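Local structure of neurogenic locus protein delta (Drosophila melanogaster, 7ALK) at residues A[68-73]-A[86-91]; A[7-12]-A[153-158]; A[109-114]-A[122-127]. The protein acts as a ligand for the Notch receptor and is needed for ectoderm differentiation and for the separation of neural from epidermal cell lineages. All coordinates share one frame; numbering follows the deposited sequence.

All three contacts lie in the C2-like domain at the N-terminal end of this fragment. The chain begins with strand 3-12, whose residues 7-12 pair along one edge with 153-158, 140 residues later, so contact 2 closes the long loop. Contacts 1 and 3 are nested inside that loop and follow one another in series. Contact 1 closes first, bringing 86-91 back on 68-73; contact 3 then closes the hairpin 109-114/122-127. Contact 2 belongs to one antiparallel sheet, contact 3 to the other, and contact 1 reaches from an outer strand of the second sheet to a loop leading into the first. Phe-11 bridges contacts 2 and 3, Asn-90 contacts 1 and 2, and Ile-69 contacts 1 and 3.

Contact 1 of 3, residues A[68-73]-A[86-91]; sequences PILGEN and KGFTNP. With NAG (2-acetamido-2-deoxy-beta-D-glucopyranose), chain B; BMA (beta-D-mannopyranose), chain C.
Lys-86 lies stretched out beside Pro-68 and Ile-69, and Phe-88 stands across Pro-68 and Leu-70. With CG of Lys-86 anti to its backbone N (chi1 -153°) and the chain extended beyond it, the ammonium group arrives at the backbone of Ile-69, where NZ donates to Ile-69 O at 2.9 Å, tilted 19° from the carbonyl plane. The same NZ also donates to O3 of an N-acetylglucosamine at 3.1 Å, so one amine joins protein backbone and sugar. Ile-69 turns its CB mostly away from 86-91 but meets this sugar, its CG1 lying 3.5 Å from NAG N2. The sugar belongs to a glycan carried by the protein itself, probably on Asn-115, and it packs beside strand 63-72, at the margin of the four-stranded sheet of the C2-like domain. A mannose, probably further along the same glycan, approaches Gly-87, its O2 3.1 Å from Gly-87 N. On the apolar side, the side chains of Pro-68 and Leu-70 each cross Phe-88 at about a right angle. Pro-68 CD meets Phe-88 CB at 4.1 Å; Leu-70 CD1 comes obliquely to Phe-88 CE2 at 3.9 Å, while Asn-90 N lies over one face of the ring, toward its rim.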
loop_
_atom_site.group_PDB
_atom_site.type_symbol
_atom_site.label_atom_id
_atom_site.label_comp_id
_atom_site.label_asym_id
_atom_site.label_seq_id
_atom_site.Cartn_x
_atom_site.Cartn_y
_atom_site.Cartn_z
ATOM N N PRO A 68 -1.365 -18.634 -2.278
ATOM C CA PRO A 68 -1.882 -20.000 -2.127
ATOM C C PRO A 68 -3.336 -20.085 -2.566
ATOM O O PRO A 68 -3.997 -19.080 -2.833
ATOM C CB PRO A 68 -1.727 -20.279 -0.629
ATOM C CG PRO A 68 -1.727 -18.928 0.006
ATOM C CD PRO A 68 -1.040 -18.022 -0.976
ATOM N N ILE A 69 -3.834 -21.320 -2.641
ATOM C CA ILE A 69 -5.209 -21.571 -3.066
ATOM C C ILE A 69 -6.169 -20.931 -2.072
ATOM O O ILE A 69 -6.346 -21.428 -0.955
ATOM C CB ILE A 69 -5.491 -23.079 -3.207
ATOM C CG1 ILE A 69 -4.426 -23.748 -4.076
ATOM C CG2 ILE A 69 -6.874 -23.304 -3.798
ATOM C CD1 ILE A 69 -4.699 -25.207 -4.367
ATOM N N LEU A 70 -6.797 -19.825 -2.473
ATOM C CA LEU A 70 -7.682 -19.085 -1.582
ATOM C C LEU A 70 -9.112 -19.605 -1.588
ATOM O O LEU A 70 -9.787 -19.536 -0.556
ATOM C CB LEU A 70 -7.687 -17.598 -1.951
ATOM C CG LEU A 70 -6.339 -16.880 -1.897
ATOM C CD1 LEU A 70 -6.533 -15.381 -2.034
ATOM C CD2 LEU A 70 -5.602 -17.212 -0.608
ATOM N N GLY A 71 -9.594 -20.112 -2.712
ATOM C CA GLY A 71 -10.960 -20.580 -2.766
ATOM C C GLY A 71 -11.238 -21.394 -4.008
ATOM O O GLY A 71 -10.321 -21.850 -4.690
ATOM N N GLU A 72 -12.529 -21.571 -4.286
ATOM C CA GLU A 72 -12.994 -22.336 -5.434
ATOM C C GLU A 72 -14.016 -21.518 -6.210
ATOM O O GLU A 72 -14.915 -20.912 -5.617
ATOM C CB GLU A 72 -13.616 -23.669 -5.003
ATOM C CG GLU A 72 -12.660 -24.600 -4.281
ATOM C CD GLU A 72 -13.323 -25.895 -3.865
ATOM O OE1 GLU A 72 -14.568 -25.922 -3.768
ATOM O OE2 GLU A 72 -12.602 -26.888 -3.634
ATOM N N ASN A 73 -13.873 -21.514 -7.538
ATOM C CA ASN A 73 -14.755 -20.762 -8.425
ATOM C C ASN A 73 -14.817 -19.296 -8.014
ATOM O O ASN A 73 -13.787 -18.616 -7.972
ATOM C CB ASN A 73 -16.154 -21.384 -8.444
ATOM C CG ASN A 73 -16.250 -22.568 -9.390
ATOM O OD1 ASN A 73 -15.237 -23.116 -9.823
ATOM N ND2 ASN A 73 -17.474 -22.967 -9.716
ATOM N N LYS A 86 -4.568 -17.976 5.950
ATOM C CA LYS A 86 -3.923 -19.105 5.274
ATOM C C LYS A 86 -2.514 -18.727 4.819
ATOM O O LYS A 86 -2.044 -19.159 3.764
ATOM C CB LYS A 86 -4.759 -19.620 4.098
ATOM C CG LYS A 86 -4.539 -21.092 3.784
ATOM C CD LYS A 86 -4.821 -21.404 2.322
ATOM C CE LYS A 86 -4.563 -22.873 2.020
ATOM N NZ LYS A 86 -4.541 -23.150 0.556
ATOM N N GLY A 87 -1.835 -17.911 5.624
ATOM C CA GLY A 87 -0.503 -17.441 5.308
ATOM C C GLY A 87 -0.439 -16.304 4.315
ATOM O O GLY A 87 0.663 -15.825 4.020
ATOM N N PHE A 88 -1.576 -15.849 3.795
ATOM C CA PHE A 88 -1.623 -14.810 2.777
ATOM C C PHE A 88 -2.133 -13.508 3.382
ATOM O O PHE A 88 -3.078 -13.509 4.176
ATOM C CB PHE A 88 -2.517 -15.234 1.609
ATOM C CG PHE A 88 -2.951 -14.095 0.733
ATOM C CD1 PHE A 88 -2.055 -13.491 -0.133
ATOM C CD2 PHE A 88 -4.257 -13.633 0.768
ATOM C CE1 PHE A 88 -2.451 -12.446 -0.942
ATOM C CE2 PHE A 88 -4.659 -12.588 -0.039
ATOM C CZ PHE A 88 -3.755 -11.994 -0.895
ATOM N N THR A 89 -1.506 -12.401 2.996
ATOM C CA THR A 89 -1.850 -11.078 3.499
ATOM C C THR A 89 -2.582 -10.288 2.421
ATOM O O THR A 89 -2.109 -10.195 1.284
ATOM C CB THR A 89 -0.601 -10.316 3.951
ATOM O OG1 THR A 89 0.103 -11.088 4.930
ATOM C CG2 THR A 89 -0.983 -8.970 4.550
ATOM N N ASN A 90 -3.730 -9.724 2.786
ATOM C CA ASN A 90 -4.524 -8.884 1.893
ATOM C C ASN A 90 -4.791 -7.585 2.639
ATOM O O ASN A 90 -5.355 -7.621 3.752
ATOM C CB ASN A 90 -5.830 -9.580 1.500
ATOM C CG ASN A 90 -6.474 -8.972 0.269
ATOM O OD1 ASN A 90 -5.878 -8.144 -0.418
ATOM N ND2 ASN A 90 -7.703 -9.388 -0.018
ATOM N N PRO A 91 -4.415 -6.416 2.091
ATOM C CA PRO A 91 -3.797 -6.164 0.782
ATOM C C PRO A 91 -2.356 -6.650 0.647
ATOM O O PRO A 91 -1.656 -6.830 1.644
ATOM C CB PRO A 91 -3.845 -4.632 0.661
ATOM C CG PRO A 91 -4.848 -4.184 1.673
ATOM C CD PRO A 91 -4.723 -5.160 2.792
HETATM C C1 NAG B . -2.648 -27.297 -0.857
HETATM C C2 NAG B . -2.615 -25.831 -0.463
HETATM C C3 NAG B . -1.687 -25.635 0.728
HETATM C C4 NAG B . -2.109 -26.537 1.884
HETATM C C5 NAG B . -2.312 -27.986 1.435
HETATM C C6 NAG B . -3.033 -28.808 2.476
HETATM C C7 NAG B . -1.034 -24.946 -2.154
HETATM C C8 NAG B . -0.866 -23.964 -3.273
HETATM N N2 NAG B . -2.240 -24.963 -1.570
HETATM O O3 NAG B . -1.726 -24.265 1.114
HETATM O O4 NAG B . -1.102 -26.547 2.892
HETATM O O5 NAG B . -3.109 -28.071 0.241
HETATM O O6 NAG B . -4.361 -28.337 2.668
HETATM O O7 NAG B . -0.122 -25.690 -1.804
HETATM C C1 BMA C . -0.084 -22.254 7.776
HETATM C C2 BMA C . 0.192 -20.743 7.848
HETATM C C3 BMA C . 0.842 -20.390 9.174
HETATM C C4 BMA C . 0.003 -20.935 10.336
HETATM C C5 BMA C . -0.148 -22.458 10.187
HETATM C C6 BMA C . -1.013 -23.082 11.276
HETATM O O2 BMA C . -1.032 -20.020 7.801
HETATM O O3 BMA C . 1.021 -18.980 9.302
HETATM O O4 BMA C . 0.621 -20.630 11.580
HETATM O O5 BMA C . -0.772 -22.732 8.922
HETATM O O6 BMA C . -2.016 -23.896 10.658
#

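Contact 2 of 3, residues A[7-12]-A[153-158]; sequences RLKYFS and SLEYDF
Arg-7 faces Asp-157 in an antiparallel strand pair that joins the N-terminal strand 3-12 to strand 153-161 within one sheet of the C2-like domain; the two short segments run at 157° to each other. Backbone bonds in both directions between Arg-7 and Asp-157, and again between Ser-12 and Ser-153, fix the register at its two ends. Between them it is shifted by a classic beta bulge: Lys-9 and Tyr-10 both face Glu-155. Glu-155 O receives Lys-9 N at 2.9 Å and, more weakly, Tyr-10 N at 3.4 Å, while Glu-155 N returns a bond to Tyr-10 O.

A salt-bridge network lies alongside this backbone. Arg-7 NH2 donates to the anti lone pair of Asp-157 OD2 at 2.9 Å; the oxygen sits at the guanidinium edge, but the carboxylate is turned 74° from the guanidinium plane, and NE adds a weak bond to the same oxygen. The bend of Lys-9 at chi3 (-62°) brings CE beside both acids, and NZ then meets Glu-155 OE2 at 3.0 Å from above its carboxylate plane. A longer ion pair runs from Lys-9 NZ to Asp-157 OD1 at 3.6 Å, an oxygen also hydrogen-bonded to Thr-144. Asp-157 is buried, and these partners would probably stabilise its negative charge.

Leu-8, Phe-11, Leu-154 and Tyr-156 occupy the sheet face opposite Arg-7, Glu-155 and Asp-157. Leu-154 CB sits at the edge of the Phe-11 ring, 3.8 Å from CD1, and Leu-8 CD2 reaches Tyr-156 CB at 4.3 Å. Strand 143-148 flanks 153-158, and backbone hydrogen bonds also join Lys-9 to Leu-77 and Thr-78 and Phe-11 to Val-75; across the apolar face, Leu-154 and Tyr-156 rest on strand 124-135, while Phe-11 packs on Ala-110 of strand 103-113.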
loop_
_atom_site.group_PDB
_atom_site.type_symbol
_atom_site.label_atom_id
_atom_site.label_comp_id
_atom_site.label_asym_id
_atom_site.label_seq_id
_atom_site.Cartn_x
_atom_site.Cartn_y
_atom_site.Cartn_z
ATOM N N ARG A 7 -5.300 -4.617 -3.155
ATOM C CA ARG A 7 -6.255 -5.362 -2.340
ATOM C C ARG A 7 -7.274 -6.028 -3.255
ATOM O O ARG A 7 -8.124 -5.352 -3.843
ATOM C CB ARG A 7 -6.945 -4.447 -1.330
ATOM C CG ARG A 7 -8.050 -5.131 -0.542
ATOM C CD ARG A 7 -8.617 -4.215 0.530
ATOM N NE ARG A 7 -9.225 -3.019 -0.037
ATOM C CZ ARG A 7 -9.660 -1.991 0.679
ATOM N NH1 ARG A 7 -9.567 -1.979 1.999
ATOM N NH2 ARG A 7 -10.201 -0.947 0.056
ATOM N N LEU A 8 -7.187 -7.349 -3.373
ATOM C CA LEU A 8 -8.180 -8.099 -4.124
ATOM C C LEU A 8 -9.471 -8.196 -3.324
ATOM O O LEU A 8 -9.453 -8.410 -2.109
ATOM C CB LEU A 8 -7.654 -9.495 -4.451
ATOM C CG LEU A 8 -6.207 -9.579 -4.936
ATOM C CD1 LEU A 8 -5.705 -11.011 -4.867
ATOM C CD2 LEU A 8 -6.083 -9.033 -6.349
ATOM N N LYS A 9 -10.602 -8.036 -4.010
ATOM C CA LYS A 9 -11.906 -8.062 -3.357
ATOM C C LYS A 9 -12.734 -9.275 -3.764
ATOM O O LYS A 9 -13.056 -10.111 -2.915
ATOM C CB LYS A 9 -12.672 -6.764 -3.648
ATOM C CG LYS A 9 -11.963 -5.511 -3.153
ATOM C CD LYS A 9 -12.917 -4.331 -3.045
ATOM C CE LYS A 9 -13.509 -3.967 -4.395
ATOM N NZ LYS A 9 -14.460 -2.825 -4.296
ATOM N N TYR A 10 -13.088 -9.401 -5.041
ATOM C CA TYR A 10 -13.958 -10.484 -5.482
ATOM C C TYR A 10 -13.507 -11.008 -6.835
ATOM O O TYR A 10 -13.287 -10.229 -7.765
ATOM C CB TYR A 10 -15.416 -10.018 -5.566
ATOM C CG TYR A 10 -16.420 -11.147 -5.606
ATOM C CD1 TYR A 10 -16.920 -11.699 -4.434
ATOM C CD2 TYR A 10 -16.874 -11.656 -6.816
ATOM C CE1 TYR A 10 -17.841 -12.729 -4.463
ATOM C CE2 TYR A 10 -17.796 -12.686 -6.856
ATOM C CZ TYR A 10 -18.275 -13.219 -5.677
ATOM O OH TYR A 10 -19.193 -14.244 -5.708
ATOM N N PHE A 11 -13.367 -12.326 -6.933
ATOM C CA PHE A 11 -13.166 -13.013 -8.202
ATOM C C PHE A 11 -14.409 -13.838 -8.498
ATOM O O PHE A 11 -14.854 -14.616 -7.650
ATOM C CB PHE A 11 -11.925 -13.907 -8.163
ATOM C CG PHE A 11 -11.613 -14.564 -9.478
ATOM C CD1 PHE A 11 -11.060 -13.833 -10.518
ATOM C CD2 PHE A 11 -11.874 -15.909 -9.675
ATOM C CE1 PHE A 11 -10.773 -14.432 -11.730
ATOM C CE2 PHE A 11 -11.588 -16.515 -10.886
ATOM C CZ PHE A 11 -11.036 -15.774 -11.914
ATOM N N SER A 12 -14.971 -13.660 -9.689
ATOM C CA SER A 12 -16.249 -14.258 -10.056
ATOM C C SER A 12 -16.033 -15.299 -11.146
ATOM O O SER A 12 -15.482 -14.987 -12.206
ATOM C CB SER A 12 -17.235 -13.188 -10.524
ATOM O OG SER A 12 -18.517 -13.742 -10.756
ATOM N N SER A 153 -14.414 -12.514 -13.669
ATOM C CA SER A 153 -14.360 -11.105 -13.303
ATOM C C SER A 153 -13.581 -10.968 -12.004
ATOM O O SER A 153 -13.844 -11.699 -11.045
ATOM C CB SER A 153 -15.768 -10.521 -13.143
ATOM O OG SER A 153 -15.718 -9.213 -12.603
ATOM N N LEU A 154 -12.629 -10.039 -11.978
ATOM C CA LEU A 154 -11.794 -9.797 -10.808
ATOM C C LEU A 154 -11.905 -8.332 -10.413
ATOM O O LEU A 154 -11.656 -7.443 -11.234
ATOM C CB LEU A 154 -10.336 -10.170 -11.083
ATOM C CG LEU A 154 -9.351 -9.862 -9.955
ATOM C CD1 LEU A 154 -9.800 -10.514 -8.657
ATOM C CD2 LEU A 154 -7.956 -10.325 -10.327
ATOM N N GLU A 155 -12.270 -8.086 -9.158
ATOM C CA GLU A 155 -12.411 -6.741 -8.620
ATOM C C GLU A 155 -11.313 -6.487 -7.595
ATOM O O GLU A 155 -11.005 -7.357 -6.774
ATOM C CB GLU A 155 -13.790 -6.551 -7.982
ATOM C CG GLU A 155 -14.151 -5.107 -7.685
ATOM C CD GLU A 155 -15.582 -4.951 -7.209
ATOM O OE1 GLU A 155 -16.357 -5.925 -7.327
ATOM O OE2 GLU A 155 -15.930 -3.857 -6.714
ATOM N N TYR A 156 -10.726 -5.291 -7.641
ATOM C CA TYR A 156 -9.560 -4.992 -6.823
ATOM C C TYR A 156 -9.471 -3.493 -6.578
ATOM O O TYR A 156 -10.049 -2.686 -7.311
ATOM C CB TYR A 156 -8.268 -5.484 -7.488
ATOM C CG TYR A 156 -8.069 -4.938 -8.885
ATOM C CD1 TYR A 156 -8.692 -5.525 -9.979
ATOM C CD2 TYR A 156 -7.270 -3.823 -9.108
ATOM C CE1 TYR A 156 -8.520 -5.024 -11.254
ATOM C CE2 TYR A 156 -7.092 -3.314 -10.380
ATOM C CZ TYR A 156 -7.719 -3.919 -11.450
ATOM O OH TYR A 156 -7.546 -3.418 -12.718
ATOM N N ASP A 157 -8.734 -3.134 -5.529
ATOM C CA ASP A 157 -8.367 -1.757 -5.237
ATOM C C ASP A 157 -6.848 -1.644 -5.193
ATOM O O ASP A 157 -6.154 -2.590 -4.810
ATOM C CB ASP A 157 -8.955 -1.278 -3.899
ATOM C CG ASP A 157 -10.447 -1.518 -3.793
ATOM O OD1 ASP A 157 -11.111 -1.645 -4.842
ATOM O OD2 ASP A 157 -10.957 -1.578 -2.654
ATOM N N PHE A 158 -6.334 -0.480 -5.584
ATOM C CA PHE A 158 -4.894 -0.261 -5.593
ATOM C C PHE A 158 -4.600 1.189 -5.240
ATOM O O PHE A 158 -5.364 2.094 -5.587
ATOM C CB PHE A 158 -4.271 -0.613 -6.951
ATOM C CG PHE A 158 -4.815 0.193 -8.100
ATOM C CD1 PHE A 158 -5.992 -0.175 -8.729
ATOM C CD2 PHE A 158 -4.140 1.315 -8.555
ATOM C CE1 PHE A 158 -6.490 0.564 -9.787
ATOM C CE2 PHE A 158 -4.633 2.057 -9.613
ATOM C CZ PHE A 158 -5.809 1.682 -10.229
#

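Contact 3 of 3, residues A[109-114]-A[122-127]; sequences EAWHDT and TNKLLI
Trp-111 and Leu-126 make the main apolar contact of this hairpin. It is a CH-pi arrangement: Leu-126 CB stands 3.7 Å from the centroid of the six-membered ring of Trp-111, only 8° off the normal, and CD1 of the same leucine continues over that face toward the five-membered ring, 3.6 Å from CE2. Lys-124 lies side by side with the indole, its CD 3.9 Å from CZ3. Ile-127 lays CD1 against the backbone of Trp-111 and His-112, and its CB reaches Ala-110 CB.

The indole is also held by a polar bond within its own strand. Trp-111 NE1 donates to Glu-109 OE1 at 3.0 Å, meeting the carboxylate from above its plane, while Glu-109 OE2 is salt-bridged to Arg-129. An alanine in place of Trp-111 would probably leave Leu-126 without the ring face it packs on and Glu-109 OE1 without its indole donor.

Backbone hydrogen bonds set the antiparallel register. His-112 and Leu-125 are a hydrogen-bonded pair, with His-112 N to Leu-125 O at 2.8 Å and a longer return bond; Trp-111/Leu-126 and Asp-113/Lys-124 are non-hydrogen-bonded pairs. Toward the turn, Thr-114 N donates to Asn-123 O at 3.0 Å. Asn-123 N then donates to a side chain: Thr-114 OG1, set between the backbone N and carbonyl carbon (chi1 60°), accepts it at 2.8 Å and 165°.

Strands 103-113 and 124-135 form the hairpin in the four-stranded sheet of the C2-like domain, with 124-135 as one of its two outer strands. Along the other edge of 103-113, strand 40-48 bonds to it, and Arg-42 of that strand makes a salt bridge with Asp-113.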
loop_
_atom_site.group_PDB
_atom_site.type_symbol
_atom_site.label_atom_id
_atom_site.label_comp_id
_atom_site.label_asym_id
_atom_site.label_seq_id
_atom_site.Cartn_x
_atom_site.Cartn_y
_atom_site.Cartn_z
ATOM N N GLU A 109 -2.698 -12.396 -12.501
ATOM C CA GLU A 109 -3.177 -13.620 -13.126
ATOM C C GLU A 109 -3.962 -14.437 -12.109
ATOM O O GLU A 109 -3.525 -14.595 -10.964
ATOM C CB GLU A 109 -2.016 -14.455 -13.671
ATOM C CG GLU A 109 -1.225 -13.802 -14.790
ATOM C CD GLU A 109 0.036 -14.576 -15.126
ATOM O OE1 GLU A 109 0.566 -15.269 -14.232
ATOM O OE2 GLU A 109 0.498 -14.495 -16.283
ATOM N N ALA A 110 -5.116 -14.947 -12.527
ATOM C CA ALA A 110 -5.881 -15.910 -11.748
ATOM C C ALA A 110 -5.652 -17.295 -12.334
ATOM O O ALA A 110 -5.831 -17.501 -13.539
ATOM C CB ALA A 110 -7.371 -15.564 -11.752
ATOM N N TRP A 111 -5.251 -18.239 -11.486
ATOM C CA TRP A 111 -4.824 -19.555 -11.938
ATOM C C TRP A 111 -5.603 -20.654 -11.233
ATOM O O TRP A 111 -5.975 -20.527 -10.065
ATOM C CB TRP A 111 -3.327 -19.776 -11.690
ATOM C CG TRP A 111 -2.444 -19.160 -12.717
ATOM C CD1 TRP A 111 -2.095 -17.847 -12.816
ATOM C CD2 TRP A 111 -1.783 -19.835 -13.793
ATOM N NE1 TRP A 111 -1.259 -17.661 -13.888
ATOM C CE2 TRP A 111 -1.051 -18.866 -14.506
ATOM C CE3 TRP A 111 -1.740 -21.165 -14.223
ATOM C CZ2 TRP A 111 -0.287 -19.183 -15.626
ATOM C CZ3 TRP A 111 -0.981 -21.477 -15.335
ATOM C CH2 TRP A 111 -0.263 -20.491 -16.023
ATOM N N HIS A 112 -5.843 -21.738 -11.965
ATOM C CA HIS A 112 -6.331 -22.976 -11.382
ATOM C C HIS A 112 -5.146 -23.851 -10.996
ATOM O O HIS A 112 -4.095 -23.822 -11.641
ATOM C CB HIS A 112 -7.239 -23.721 -12.361
ATOM C CG HIS A 112 -7.557 -25.124 -11.944
ATOM N ND1 HIS A 112 -8.499 -25.421 -10.983
ATOM C CD2 HIS A 112 -7.053 -26.312 -12.354
ATOM C CE1 HIS A 112 -8.564 -26.730 -10.821
ATOM N NE2 HIS A 112 -7.696 -27.294 -11.642
ATOM N N ASP A 113 -5.319 -24.625 -9.927
ATOM C CA ASP A 113 -4.233 -25.462 -9.422
ATOM C C ASP A 113 -4.825 -26.571 -8.569
ATOM O O ASP A 113 -5.463 -26.292 -7.549
ATOM C CB ASP A 113 -3.241 -24.627 -8.613
ATOM C CG ASP A 113 -1.822 -25.148 -8.707
ATOM O OD1 ASP A 113 -1.541 -25.944 -9.626
ATOM O OD2 ASP A 113 -0.987 -24.758 -7.862
ATOM N N THR A 114 -4.616 -27.820 -8.978
ATOM C CA THR A 114 -5.083 -28.945 -8.188
ATOM C C THR A 114 -4.213 -29.111 -6.943
ATOM O O THR A 114 -3.133 -28.525 -6.820
ATOM C CB THR A 114 -5.082 -30.227 -9.020
ATOM O OG1 THR A 114 -3.751 -30.504 -9.472
ATOM C CG2 THR A 114 -6.001 -30.080 -10.222
ATOM N N THR A 122 1.046 -31.469 -9.869
ATOM C CA THR A 122 -0.258 -30.825 -9.923
ATOM C C THR A 122 -0.611 -30.425 -11.353
ATOM O O THR A 122 0.215 -30.473 -12.267
ATOM C CB THR A 122 -0.286 -29.596 -9.007
ATOM O OG1 THR A 122 0.824 -28.742 -9.317
ATOM C CG2 THR A 122 -0.201 -30.017 -7.547
ATOM N N ASN A 123 -1.867 -30.026 -11.533
ATOM C CA ASN A 123 -2.383 -29.567 -12.816
ATOM C C ASN A 123 -2.812 -28.115 -12.685
ATOM O O ASN A 123 -3.615 -27.778 -11.809
ATOM C CB ASN A 123 -3.561 -30.428 -13.279
ATOM C CG ASN A 123 -4.023 -30.078 -14.681
ATOM O OD1 ASN A 123 -3.210 -29.886 -15.584
ATOM N ND2 ASN A 123 -5.334 -29.994 -14.868
ATOM N N LYS A 124 -2.282 -27.259 -13.557
ATOM C CA LYS A 124 -2.547 -25.829 -13.505
ATOM C C LYS A 124 -3.071 -25.341 -14.848
ATOM O O LYS A 124 -2.616 -25.789 -15.906
ATOM C CB LYS A 124 -1.286 -25.047 -13.111
ATOM C CG LYS A 124 -0.123 -25.234 -14.067
ATOM C CD LYS A 124 1.067 -24.375 -13.682
ATOM C CE LYS A 124 2.153 -24.460 -14.741
ATOM N NZ LYS A 124 3.394 -23.767 -14.319
ATOM N N LEU A 125 -4.037 -24.425 -14.795
ATOM C CA LEU A 125 -4.615 -23.808 -15.984
ATOM C C LEU A 125 -4.835 -22.329 -15.710
ATOM O O LEU A 125 -5.421 -21.968 -14.684
ATOM C CB LEU A 125 -5.939 -24.474 -16.378
ATOM C CG LEU A 125 -5.941 -25.978 -16.665
ATOM C CD1 LEU A 125 -7.363 -26.483 -16.845
ATOM C CD2 LEU A 125 -5.104 -26.291 -17.895
ATOM N N LEU A 126 -4.369 -21.479 -16.623
ATOM C CA LEU A 126 -4.539 -20.037 -16.479
ATOM C C LEU A 126 -5.995 -19.655 -16.717
ATOM O O LEU A 126 -6.538 -19.906 -17.797
ATOM C CB LEU A 126 -3.626 -19.299 -17.455
ATOM C CG LEU A 126 -3.887 -17.800 -17.637
ATOM C CD1 LEU A 126 -3.538 -17.027 -16.374
ATOM C CD2 LEU A 126 -3.117 -17.261 -18.833
ATOM N N ILE A 127 -6.621 -19.039 -15.718
ATOM C CA ILE A 127 -8.025 -18.648 -15.825
ATOM C C ILE A 127 -8.176 -17.277 -16.473
ATOM O O ILE A 127 -8.933 -17.112 -17.432
ATOM C CB ILE A 127 -8.698 -18.682 -14.437
ATOM C CG1 ILE A 127 -8.271 -19.923 -13.654
ATOM C CG2 ILE A 127 -10.207 -18.651 -14.580
ATOM C CD1 ILE A 127 -8.757 -19.920 -12.224
#